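PDB 4TVI: aminotransferase, class IV from Brucella abortus, which probably transfers the amino group of leucine, isoleucine or valine to 2-oxoglutarate, using pyridoxal 5'-phosphate as cofactor. Local coordinates for residues 278-286 against 299-307. Residues are numbered along the deposited sequence; the frame is centred on the assembly and turned at random.
Sequences NMSKVVPII and TKRARALYW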
ATOM      1  N   ASN A 278      -5.079  -5.252 -19.102  1.00 14.72           N
ATOM      2  CA  ASN A 278      -4.896  -6.674 -19.331  1.00 15.34           C
ATOM      3  C   ASN A 278      -6.175  -7.496 -19.424  1.00 15.82           C
ATOM      4  O   ASN A 278      -6.271  -8.400 -20.251  1.00 16.37           O
ATOM      5  CB  ASN A 278      -4.027  -7.271 -18.228  1.00 14.87           C
ATOM      6  CG  ASN A 278      -4.040  -8.776 -18.255  1.00 16.42           C
ATOM      7  OD1 ASN A 278      -3.679  -9.386 -19.262  1.00 18.39           O
ATOM      8  ND2 ASN A 278      -4.474  -9.390 -17.157  1.00 14.97           N
ATOM      9  N   MET A 279      -7.151  -7.190 -18.575  1.00 17.40           N
ATOM     10  CA  MET A 279      -8.304  -8.076 -18.410  1.00 19.44           C
ATOM     11  C   MET A 279      -9.174  -8.213 -19.660  1.00 21.06           C
ATOM     12  O   MET A 279      -9.595  -9.322 -20.003  1.00 20.82           O
ATOM     13  CB  MET A 279      -9.165  -7.623 -17.232  1.00 18.97           C
ATOM     14  CG  MET A 279     -10.236  -8.636 -16.875  1.00 23.22           C
ATOM     15  SD  MET A 279      -9.521 -10.168 -16.224  1.00 34.31           S
ATOM     16  CE  MET A 279      -8.544  -9.525 -14.874  1.00 44.14           C
ATOM     17  N   SER A 280      -9.454  -7.096 -20.331  1.00 20.71           N
ATOM     18  CA  SER A 280     -10.322  -7.119 -21.510  1.00 22.89           C
ATOM     19  C   SER A 280      -9.718  -6.385 -22.711  1.00 22.69           C
ATOM     20  O   SER A 280     -10.386  -6.200 -23.735  1.00 23.76           O
ATOM     21  CB  SER A 280     -11.688  -6.522 -21.170  1.00 24.45           C
ATOM     22  OG  SER A 280     -12.374  -7.314 -20.215  1.00 28.18           O
ATOM     23  N   LYS A 281      -8.461  -5.967 -22.563  1.00 18.76           N
ATOM     24  CA  LYS A 281      -7.665  -5.359 -23.633  1.00 15.81           C
ATOM     25  C   LYS A 281      -8.180  -3.988 -24.069  1.00 17.34           C
ATOM     26  O   LYS A 281      -7.496  -2.987 -23.893  1.00 18.43           O
ATOM     27  CB  LYS A 281      -7.566  -6.307 -24.831  1.00 14.79           C
ATOM     28  CG  LYS A 281      -6.993  -7.676 -24.457  1.00 15.50           C
ATOM     29  CD  LYS A 281      -5.726  -7.544 -23.605  1.00 14.33           C
ATOM     30  CE  LYS A 281      -5.140  -8.910 -23.272  1.00 14.61           C
ATOM     31  NZ  LYS A 281      -3.996  -8.843 -22.315  1.00 13.21           N
ATOM     32  N   VAL A 282      -9.355  -3.938 -24.679  1.00 18.01           N
ATOM     33  CA  VAL A 282      -9.913  -2.668 -25.133  1.00 17.25           C
ATOM     34  C   VAL A 282     -11.369  -2.562 -24.702  1.00 18.96           C
ATOM     35  O   VAL A 282     -12.182  -3.421 -25.044  1.00 20.58           O
ATOM     36  CB  VAL A 282      -9.799  -2.511 -26.668  1.00 19.54           C
ATOM     37  CG1 VAL A 282     -10.482  -1.234 -27.131  1.00 20.64           C
ATOM     38  CG2 VAL A 282      -8.341  -2.505 -27.093  1.00 17.22           C
ATOM     39  N   VAL A 283     -11.691  -1.526 -23.927  1.00 15.36           N
ATOM     40  CA  VAL A 283     -13.030  -1.381 -23.368  1.00 15.93           C
ATOM     41  C   VAL A 283     -13.545   0.033 -23.579  1.00 18.10           C
ATOM     42  O   VAL A 283     -12.877   1.002 -23.215  1.00 17.83           O
ATOM     43  CB  VAL A 283     -13.064  -1.712 -21.849  1.00 14.73           C
ATOM     44  CG1 VAL A 283     -14.449  -1.480 -21.286  1.00 14.28           C
ATOM     45  CG2 VAL A 283     -12.651  -3.156 -21.607  1.00 15.08           C
ATOM     46  N   PRO A 284     -14.743   0.160 -24.168  1.00 18.67           N
ATOM     47  CA  PRO A 284     -15.328   1.481 -24.414  1.00 18.83           C
ATOM     48  C   PRO A 284     -15.825   2.141 -23.138  1.00 20.23           C
ATOM     49  O   PRO A 284     -16.270   1.468 -22.206  1.00 19.83           O
ATOM     50  CB  PRO A 284     -16.501   1.176 -25.345  1.00 20.55           C
ATOM     51  CG  PRO A 284     -16.915  -0.202 -24.955  1.00 21.46           C
ATOM     52  CD  PRO A 284     -15.638  -0.925 -24.598  1.00 20.12           C
ATOM     53  N   ILE A 285     -15.731   3.460 -23.105  1.00 16.54           N
ATOM     54  CA  ILE A 285     -16.316   4.234 -22.041  1.00 18.18           C
ATOM     55  C   ILE A 285     -17.520   4.948 -22.633  1.00 19.52           C
ATOM     56  O   ILE A 285     -17.383   5.790 -23.521  1.00 19.27           O
ATOM     57  CB  ILE A 285     -15.286   5.193 -21.433  1.00 19.52           C
ATOM     58  CG1 ILE A 285     -14.253   4.369 -20.654  1.00 22.42           C
ATOM     59  CG2 ILE A 285     -15.958   6.226 -20.543  1.00 16.76           C
ATOM     60  CD1 ILE A 285     -13.019   5.132 -20.215  1.00 22.56           C
ATOM     61  N   ILE A 286     -18.700   4.568 -22.155  1.00 19.62           N
ATOM     62  CA  ILE A 286     -19.958   4.941 -22.793  1.00 18.99           C
ATOM     63  C   ILE A 286     -20.702   6.063 -22.090  1.00 23.48           C
ATOM     64  O   ILE A 286     -21.880   6.300 -22.357  1.00 21.31           O
ATOM     65  CB  ILE A 286     -20.898   3.730 -22.894  1.00 20.88           C
ATOM     66  CG1 ILE A 286     -21.179   3.162 -21.497  1.00 21.47           C
ATOM     67  CG2 ILE A 286     -20.291   2.670 -23.813  1.00 20.75           C
ATOM     68  CD1 ILE A 286     -22.077   1.938 -21.498  1.00 21.85           C
ATOM     69  N   THR A 299     -12.780   3.065 -31.557  1.00 21.15           N
ATOM     70  CA  THR A 299     -12.586   2.139 -30.446  1.00 18.00           C
ATOM     71  C   THR A 299     -12.703   0.698 -30.928  1.00 18.78           C
ATOM     72  O   THR A 299     -11.868  -0.149 -30.607  1.00 17.55           O
ATOM     73  CB  THR A 299     -13.619   2.367 -29.325  1.00 17.34           C
ATOM     74  OG1 THR A 299     -13.505   3.707 -28.826  1.00 17.29           O
ATOM     75  CG2 THR A 299     -13.390   1.380 -28.188  1.00 14.51           C
ATOM     76  N   LYS A 300     -13.738   0.436 -31.719  1.00 21.50           N
ATOM     77  CA  LYS A 300     -13.973  -0.895 -32.269  1.00 21.19           C
ATOM     78  C   LYS A 300     -12.813  -1.323 -33.165  1.00 20.54           C
ATOM     79  O   LYS A 300     -12.406  -2.487 -33.153  1.00 19.76           O
ATOM     80  CB  LYS A 300     -15.290  -0.919 -33.047  1.00 20.36           C
ATOM     81  CG  LYS A 300     -16.524  -0.755 -32.171  1.00 18.44           C
ATOM     82  CD  LYS A 300     -17.813  -0.959 -32.940  1.00 23.47           C
ATOM     83  CE  LYS A 300     -19.020  -0.846 -32.016  1.00 26.77           C
ATOM     84  NZ  LYS A 300     -20.288  -0.739 -32.795  1.00 29.96           N
ATOM     85  N   ARG A 301     -12.272  -0.377 -33.926  1.00 21.72           N
ATOM     86  CA  ARG A 301     -11.139  -0.668 -34.798  1.00 20.50           C
ATOM     87  C   ARG A 301      -9.914  -1.030 -33.969  1.00 21.48           C
ATOM     88  O   ARG A 301      -9.206  -1.990 -34.277  1.00 24.90           O
ATOM     89  CB  ARG A 301     -10.827   0.513 -35.708  1.00 20.68           C
ATOM     90  CG  ARG A 301      -9.777   0.197 -36.750  1.00 22.50           C
ATOM     91  CD  ARG A 301      -9.475   1.414 -37.611  1.00 24.78           C
ATOM     92  NE  ARG A 301      -8.673   1.063 -38.776  1.00 22.94           N
ATOM     93  CZ  ARG A 301      -8.198   1.946 -39.647  1.00 28.48           C
ATOM     94  NH1 ARG A 301      -8.439   3.242 -39.485  1.00 27.29           N
ATOM     95  NH2 ARG A 301      -7.478   1.531 -40.681  1.00 30.93           N
ATOM     96  N   ALA A 302      -9.676  -0.249 -32.917  1.00 16.16           N
ATOM     97  CA  ALA A 302      -8.577  -0.503 -31.992  1.00 19.19           C
ATOM     98  C   ALA A 302      -8.658  -1.923 -31.446  1.00 20.41           C
ATOM     99  O   ALA A 302      -7.675  -2.664 -31.466  1.00 21.08           O
ATOM    100  CB  ALA A 302      -8.599   0.506 -30.851  1.00 20.06           C
ATOM    101  N   ARG A 303      -9.844  -2.301 -30.978  1.00 18.96           N
ATOM    102  CA  ARG A 303     -10.064  -3.634 -30.440  1.00 19.31           C
ATOM    103  C   ARG A 303      -9.862  -4.683 -31.533  1.00 21.15           C
ATOM    104  O   ARG A 303      -9.249  -5.725 -31.298  1.00 23.83           O
ATOM    105  CB  ARG A 303     -11.467  -3.741 -29.827  1.00 18.67           C
ATOM    106  CG  ARG A 303     -11.754  -5.057 -29.117  1.00 19.92           C
ATOM    107  CD  ARG A 303     -13.116  -5.032 -28.431  1.00 22.34           C
ATOM    108  NE  ARG A 303     -13.515  -6.357 -27.960  1.00 26.08           N
ATOM    109  CZ  ARG A 303     -13.180  -6.875 -26.782  1.00 28.79           C
ATOM    110  NH1 ARG A 303     -12.439  -6.178 -25.932  1.00 26.51           N
ATOM    111  NH2 ARG A 303     -13.589  -8.097 -26.455  1.00 31.06           N
ATOM    112  N   ALA A 304     -10.349  -4.392 -32.735  1.00 20.35           N
ATOM    113  CA  ALA A 304     -10.217  -5.326 -33.852  1.00 20.86           C
ATOM    114  C   ALA A 304      -8.749  -5.549 -34.190  1.00 20.23           C
ATOM    115  O   ALA A 304      -8.315  -6.680 -34.411  1.00 17.38           O
ATOM    116  CB  ALA A 304     -10.974  -4.814 -35.073  1.00 18.95           C
ATOM    117  N   LEU A 305      -7.989  -4.458 -34.213  1.00 19.02           N
ATOM    118  CA  LEU A 305      -6.564  -4.513 -34.513  1.00 18.63           C
ATOM    119  C   LEU A 305      -5.805  -5.321 -33.472  1.00 19.13           C
ATOM    120  O   LEU A 305      -4.875  -6.053 -33.804  1.00 19.91           O
ATOM    121  CB  LEU A 305      -5.982  -3.101 -34.595  1.00 19.05           C
ATOM    122  CG  LEU A 305      -6.397  -2.271 -35.809  1.00 21.68           C
ATOM    123  CD1 LEU A 305      -5.948  -0.818 -35.647  1.00 22.27           C
ATOM    124  CD2 LEU A 305      -5.829  -2.885 -37.080  1.00 22.69           C
ATOM    125  N   TYR A 306      -6.206  -5.190 -32.211  1.00 20.86           N
ATOM    126  CA  TYR A 306      -5.547  -5.932 -31.149  1.00 19.05           C
ATOM    127  C   TYR A 306      -5.767  -7.429 -31.348  1.00 20.16           C
ATOM    128  O   TYR A 306      -4.828  -8.218 -31.257  1.00 22.86           O
ATOM    129  CB  TYR A 306      -6.050  -5.505 -29.769  1.00 16.28           C
ATOM    130  CG  TYR A 306      -5.238  -6.123 -28.656  1.00 16.40           C
ATOM    131  CD1 TYR A 306      -5.543  -7.390 -28.171  1.00 15.13           C
ATOM    132  CD2 TYR A 306      -4.142  -5.458 -28.116  1.00 15.54           C
ATOM    133  CE1 TYR A 306      -4.793  -7.971 -27.165  1.00 15.21           C
ATOM    134  CE2 TYR A 306      -3.383  -6.033 -27.107  1.00 17.72           C
ATOM    135  CZ  TYR A 306      -3.716  -7.293 -26.638  1.00 16.70           C
ATOM    136  OH  TYR A 306      -2.971  -7.880 -25.638  1.00 16.09           O
ATOM    137  N   TRP A 307      -7.013  -7.811 -31.612  1.00 19.90           N
ATOM    138  CA  TRP A 307      -7.363  -9.218 -31.801  1.00 20.81           C
ATOM    139  C   TRP A 307      -6.664  -9.826 -33.017  1.00 21.08           C
ATOM    140  O   TRP A 307      -6.253 -10.985 -32.972  1.00 23.92           O
ATOM    141  CB  TRP A 307      -8.878  -9.371 -31.932  1.00 20.83           C
ATOM    142  CG  TRP A 307      -9.522  -9.931 -30.705  1.00 19.90           C
ATOM    143  CD1 TRP A 307     -10.088 -11.166 -30.562  1.00 19.38           C
ATOM    144  CD2 TRP A 307      -9.647  -9.283 -29.436  1.00 20.09           C
ATOM    145  NE1 TRP A 307     -10.570 -11.321 -29.286  1.00 20.44           N
ATOM    146  CE2 TRP A 307     -10.310 -10.179 -28.572  1.00 21.26           C
ATOM    147  CE3 TRP A 307      -9.271  -8.029 -28.946  1.00 18.06           C
ATOM    148  CZ2 TRP A 307     -10.603  -9.861 -27.247  1.00 22.23           C
ATOM    149  CZ3 TRP A 307      -9.561  -7.716 -27.625  1.00 21.36           C
ATOM    150  CH2 TRP A 307     -10.220  -8.628 -26.793  1.00 21.45           C
TER
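V282 meets R303 where strand 281-286 and helix 299-307 run nearly antiparallel, their axes 164° apart in direction and 8.2 Å at closest approach. The two side chains pass alongside one another, heading opposite ways, CB of V282 lying 3.8 Å from CB of R303. A chi1 of 176° swings CG1 of V282 away from the backbone N, and that methyl reaches along the helix to CG2 of T299, which also meets the P284 ring. R303 stretches out from CG to NE and brings NH1 between two backbone carbonyls: a 2.9 Å hydrogen bond to V282 O, on a lone pair in the carbonyl plane but bent at the hydrogen and tilted out of the guanidinium plane, and a weak one to S280 O. NH2 forms a salt bridge with E156, so the guanidinium is held through its other terminal nitrogen as well, while CH2 of W307 sits over one face, toward the rim. The strand belongs to the mixed sheet of the larger domain of the class IV aminotransferase fold, between strands 160-164 and 272-277, and the C-terminal helix packs on it. Past S280, K281 lays CB over one face of the Y306 ring in a CH-pi contact, 4.2 Å from the centroid, and packs CB against CZ3 of W307 (3.7 Å). A bend at chi2 (-48°) carries its chain on past OH of Y306, and NZ then hydrogen-bonds to O and OD1 of N278, whose backbone N makes a weak hydrogen bond to the cofactor phosphate.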